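Local coordinates for putative regulatory protein (Streptomyces coelicolor A3, PDB 2PZ9), which probably binds DNA through an N-terminal helix-turn-helix as a TetR-family transcriptional regulator, at the interface of chains A and B. Numbering follows the deposited sequence. Chains: chain A/B, Putative regulatory protein.

Contact 1: the interface of chains A and B. Residues chain A 179, 185, 189, 192-193, 201; chain B 164, 166-167, 170.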
# COMPACT_ATOMS: atom_id res chain seq x y z
N TRP A 179 2.62 6.25 -5.13
CA TRP A 179 2.88 5.81 -6.50
C TRP A 179 3.39 4.37 -6.60
O TRP A 179 3.14 3.67 -7.59
CB TRP A 179 3.79 6.79 -7.23
CG TRP A 179 3.05 8.06 -7.44
CD1 TRP A 179 3.21 9.24 -6.76
CD2 TRP A 179 1.95 8.26 -8.34
NE1 TRP A 179 2.29 10.18 -7.20
CE2 TRP A 179 1.51 9.60 -8.17
CE3 TRP A 179 1.30 7.45 -9.29
CZ2 TRP A 179 0.46 10.13 -8.91
CZ3 TRP A 179 0.28 7.97 -10.01
CH2 TRP A 179 -0.14 9.30 -9.83
N ILE A 185 -3.41 3.29 -11.38
CA ILE A 185 -3.42 4.73 -11.69
C ILE A 185 -2.04 5.19 -12.19
O ILE A 185 -1.96 5.96 -13.15
CB ILE A 185 -3.85 5.61 -10.46
CG1 ILE A 185 -5.22 5.18 -9.92
CG2 ILE A 185 -3.89 7.11 -10.81
CD1 ILE A 185 -5.50 5.61 -8.45
N ALA A 189 -1.36 7.27 -15.43
CA ALA A 189 -0.61 8.51 -15.24
C ALA A 189 0.27 8.76 -16.44
O ALA A 189 0.58 9.92 -16.73
CB ALA A 189 0.22 8.44 -13.96
N GLN A 192 -1.75 10.51 -19.24
CA GLN A 192 -2.90 11.20 -18.69
C GLN A 192 -2.48 12.39 -17.79
O GLN A 192 -3.33 13.16 -17.33
CB GLN A 192 -3.80 10.23 -17.90
CG GLN A 192 -4.90 9.56 -18.73
CD GLN A 192 -6.30 10.22 -18.58
OE1 GLN A 192 -6.44 11.44 -18.51
NE2 GLN A 192 -7.33 9.39 -18.54
N ALA A 193 -1.18 12.54 -17.54
CA ALA A 193 -0.69 13.62 -16.68
C ALA A 193 -0.31 14.81 -17.53
O ALA A 193 0.30 14.63 -18.58
CB ALA A 193 0.50 13.16 -15.87
N ARG A 201 4.88 14.63 -9.63
CA ARG A 201 4.23 13.75 -8.64
C ARG A 201 4.68 14.18 -7.25
O ARG A 201 3.88 14.22 -6.31
CB ARG A 201 4.57 12.25 -8.84
CG ARG A 201 4.44 11.65 -10.26
CD ARG A 201 3.00 11.57 -10.82
NE ARG A 201 2.35 12.89 -10.87
CZ ARG A 201 2.41 13.73 -11.91
NH1 ARG A 201 3.08 13.40 -13.02
NH2 ARG A 201 1.79 14.91 -11.84
N ASP B 164 -3.35 18.34 -10.58
CA ASP B 164 -3.59 17.39 -11.64
C ASP B 164 -4.55 16.33 -11.13
O ASP B 164 -4.31 15.68 -10.12
CB ASP B 164 -2.30 16.75 -12.12
CG ASP B 164 -2.43 16.18 -13.52
OD1 ASP B 164 -3.30 15.30 -13.77
OD2 ASP B 164 -1.64 16.63 -14.37
N VAL B 166 -4.94 13.42 -12.04
CA VAL B 166 -4.11 12.24 -11.85
C VAL B 166 -3.59 12.16 -10.41
O VAL B 166 -3.71 11.12 -9.75
CB VAL B 166 -2.96 12.19 -12.91
CG1 VAL B 166 -1.95 11.12 -12.61
CG2 VAL B 166 -3.53 11.94 -14.28
N ASP B 167 -3.04 13.26 -9.91
CA ASP B 167 -2.53 13.29 -8.54
C ASP B 167 -3.67 13.18 -7.50
O ASP B 167 -3.54 12.48 -6.48
CB ASP B 167 -1.65 14.52 -8.29
CG ASP B 167 -0.37 14.53 -9.15
OD1 ASP B 167 0.43 13.56 -9.06
OD2 ASP B 167 -0.14 15.51 -9.91
N ALA B 170 -5.13 9.38 -7.34
CA ALA B 170 -4.12 8.53 -6.72
C ALA B 170 -3.98 8.75 -5.22
O ALA B 170 -4.11 7.80 -4.43
CB ALA B 170 -2.80 8.75 -7.39
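A:Arg201 meets B:Asp167 side-on, NE and one terminal nitrogen of the guanidinium each taking a different carboxylate oxygen. NE donates to OD1 of B:Asp167 at 2.7 Å, a salt bridge, and NH2 of A:Arg201 donates to OD2 at 2.8 Å. Both oxygens are met on their syn side and the two flat groups lie nearly coplanar, 29° apart, so the paired bonds resist rotation of either group. The arginine gets there by bending at chi2 (-67°) and chi3, a path that lays its CD over one face of the A:Trp179 ring, 3.4 Å above the plane and toward the rim. The indole thus backs the arginine, while its own six-membered rim points at chain B: CZ2 faces the carboxylate, whose plane stands almost perpendicular to the ring, and CH2 touches CB of B:Ala170 at 3.6 Å. This is the tightly packed part. B:Val166, on the same helix 165-176, sets CG1 (anti to its backbone N, chi1 171°) against both A:Trp179 CH2 and the methyl of A:Ala189, and its CG2 lies against the end of helix 183-192 at A:Gln192. A:Ile185 lays CD1 against CA of B:Ala170 at 3.7 Å. The fit is looser at B:Asp164 and A:Ala193, which bury little of their surface; OD2 of the aspartate is 3.9 Å from C of A:Ala193. That oxygen stays 4.6 Å from A:Arg201 NH2, where its charge may still add to the attraction without a bond. The other oxygen, OD1 of B:Asp164, takes the backbone N of B:Val166 on its anti lone pair at 3.0 Å, capping the helix.

Contact 2: the interface of chains A and B. Residues chain A 175, 178-179, 182, 185, 205, 208; chain B 170-171, 173-174.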
# COMPACT_ATOMS: atom_id res chain seq x y z
N ILE A 175 0.62 8.38 2.18
CA ILE A 175 0.60 9.34 1.06
C ILE A 175 1.90 9.28 0.25
O ILE A 175 1.88 9.37 -0.97
CB ILE A 175 0.40 10.80 1.55
CG1 ILE A 175 -0.48 10.85 2.79
CG2 ILE A 175 -0.27 11.68 0.51
CD1 ILE A 175 -0.46 12.24 3.50
N THR A 178 2.35 6.58 -2.24
CA THR A 178 1.25 6.77 -3.16
C THR A 178 1.42 6.13 -4.55
O THR A 178 0.49 5.53 -5.07
CB THR A 178 0.94 8.27 -3.26
OG1 THR A 178 -0.35 8.47 -3.80
CG2 THR A 178 1.95 8.94 -4.13
N TRP A 179 2.62 6.25 -5.13
CA TRP A 179 2.88 5.81 -6.50
C TRP A 179 3.39 4.37 -6.60
O TRP A 179 3.14 3.67 -7.59
CB TRP A 179 3.79 6.79 -7.23
CG TRP A 179 3.05 8.06 -7.44
CD1 TRP A 179 3.21 9.24 -6.76
CD2 TRP A 179 1.95 8.26 -8.34
NE1 TRP A 179 2.29 10.18 -7.20
CE2 TRP A 179 1.51 9.60 -8.17
CE3 TRP A 179 1.30 7.45 -9.29
CZ2 TRP A 179 0.46 10.13 -8.91
CZ3 TRP A 179 0.28 7.97 -10.01
CH2 TRP A 179 -0.14 9.30 -9.83
N GLN A 182 -0.19 2.69 -5.75
CA GLN A 182 -1.27 2.79 -6.78
C GLN A 182 -0.72 2.57 -8.20
O GLN A 182 -0.68 3.51 -8.99
CB GLN A 182 -1.94 4.19 -6.74
CG GLN A 182 -2.50 4.64 -5.39
CD GLN A 182 -3.76 3.89 -4.98
OE1 GLN A 182 -4.03 3.75 -3.79
NE2 GLN A 182 -4.54 3.39 -5.95
N ILE A 185 -3.41 3.29 -11.38
CA ILE A 185 -3.42 4.73 -11.69
C ILE A 185 -2.04 5.19 -12.19
O ILE A 185 -1.96 5.96 -13.15
CB ILE A 185 -3.85 5.61 -10.46
CG1 ILE A 185 -5.22 5.18 -9.92
CG2 ILE A 185 -3.89 7.11 -10.81
CD1 ILE A 185 -5.50 5.61 -8.45
N LEU A 205 2.47 15.74 -4.03
CA LEU A 205 2.45 15.02 -2.79
C LEU A 205 2.88 15.92 -1.62
O LEU A 205 2.25 15.92 -0.55
CB LEU A 205 3.36 13.83 -2.93
CG LEU A 205 4.06 13.42 -1.65
CD1 LEU A 205 3.09 13.10 -0.52
CD2 LEU A 205 4.86 12.20 -2.01
N ALA A 208 0.22 18.43 -0.97
CA ALA A 208 -0.88 17.81 -0.26
C ALA A 208 -0.61 17.72 1.24
O ALA A 208 -1.51 17.92 2.08
CB ALA A 208 -1.19 16.44 -0.84
N ALA B 170 -5.13 9.38 -7.34
CA ALA B 170 -4.12 8.53 -6.72
C ALA B 170 -3.98 8.75 -5.22
O ALA B 170 -4.11 7.80 -4.43
CB ALA B 170 -2.80 8.75 -7.39
N LEU B 171 -3.73 10.00 -4.84
CA LEU B 171 -3.61 10.40 -3.45
C LEU B 171 -4.78 9.94 -2.58
O LEU B 171 -4.60 9.24 -1.57
CB LEU B 171 -3.46 11.92 -3.32
CG LEU B 171 -2.14 12.48 -3.88
CD1 LEU B 171 -2.26 13.99 -4.17
CD2 LEU B 171 -0.92 12.14 -2.99
N ASN B 173 -7.22 7.72 -3.05
CA ASN B 173 -7.10 6.29 -2.94
C ASN B 173 -6.04 5.76 -1.97
O ASN B 173 -6.31 4.81 -1.23
CB ASN B 173 -6.83 5.74 -4.31
CG ASN B 173 -8.07 5.57 -5.09
OD1 ASN B 173 -8.61 4.47 -5.13
ND2 ASN B 173 -8.57 6.66 -5.68
N GLN B 174 -4.85 6.35 -1.99
CA GLN B 174 -3.78 5.96 -1.07
C GLN B 174 -4.20 6.16 0.36
O GLN B 174 -4.31 5.19 1.09
CB GLN B 174 -2.51 6.76 -1.28
CG GLN B 174 -1.50 6.03 -2.04
CD GLN B 174 -1.02 4.75 -1.39
OE1 GLN B 174 -0.41 4.76 -0.33
NE2 GLN B 174 -1.26 3.63 -2.06
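B:Leu171 and A:Ile175 make the apolar end of this patch, branch to branch: CD2 of the leucine reaches CG2 of the isoleucine at 3.6 Å, the two side chains crossing obliquely. CG of B:Leu171 is anti to its carbonyl carbon (chi1 -67°), which directs the isobutyl group toward chain A, where A:Leu205 and A:Ala208 of helix 198-212 stand farther back, CB of A:Ala208 4.3 Å from CD1 of B:Leu171. A:Thr178 lies beside the same leucine, its OG1 3.8 Å from CD2. The aliphatic part of B:Gln174 also lies against A:Thr178, but that approach is modelled too close to be read in detail. Its CG packs 3.8 Å from CG of A:Gln182. Among the mixed contacts, the amide of A:Gln182 rests on the CB of B:Asn173, with CD 3.6 Å away and the two amide planes turned well apart. Polar contact comes from two glutamines that slide past each other in opposite directions. NE2 of B:Gln174 donates to OE1 of A:Gln182 at 3.3 Å, a long bond bent to 142° at the hydrogen and tilted from both amide planes. An alanine in place of B:Gln174 would probably leave OE1 of A:Gln182 without this side-chain donor and CG of A:Gln182 without its aliphatic neighbour. A bend at chi2 (-72°) swings the A:Gln182 amide back over helix 165-176 of chain B, bringing OE1 within 3.3 Å of the backbone N of B:Gln174 as well.

The C-alpha centres of contact 1 and contact 2 lie about 8 Å apart, and A:Trp179, A:Ile185 and B:Ala170 belong to both. They are successive stretches of one surface: helix 165-176 of chain B runs through both, contact 1 taking its earlier turns and contact 2 its later ones. Chain A answers with helices 178-181, 183-192 and 198-212 and, in contact 2, its own helix 165-176. The two-fold repeats each contact with the chains exchanged. Pairing through C-terminal helices is the usual TetR-family dimer mode, so this interface is likely to be the biological one.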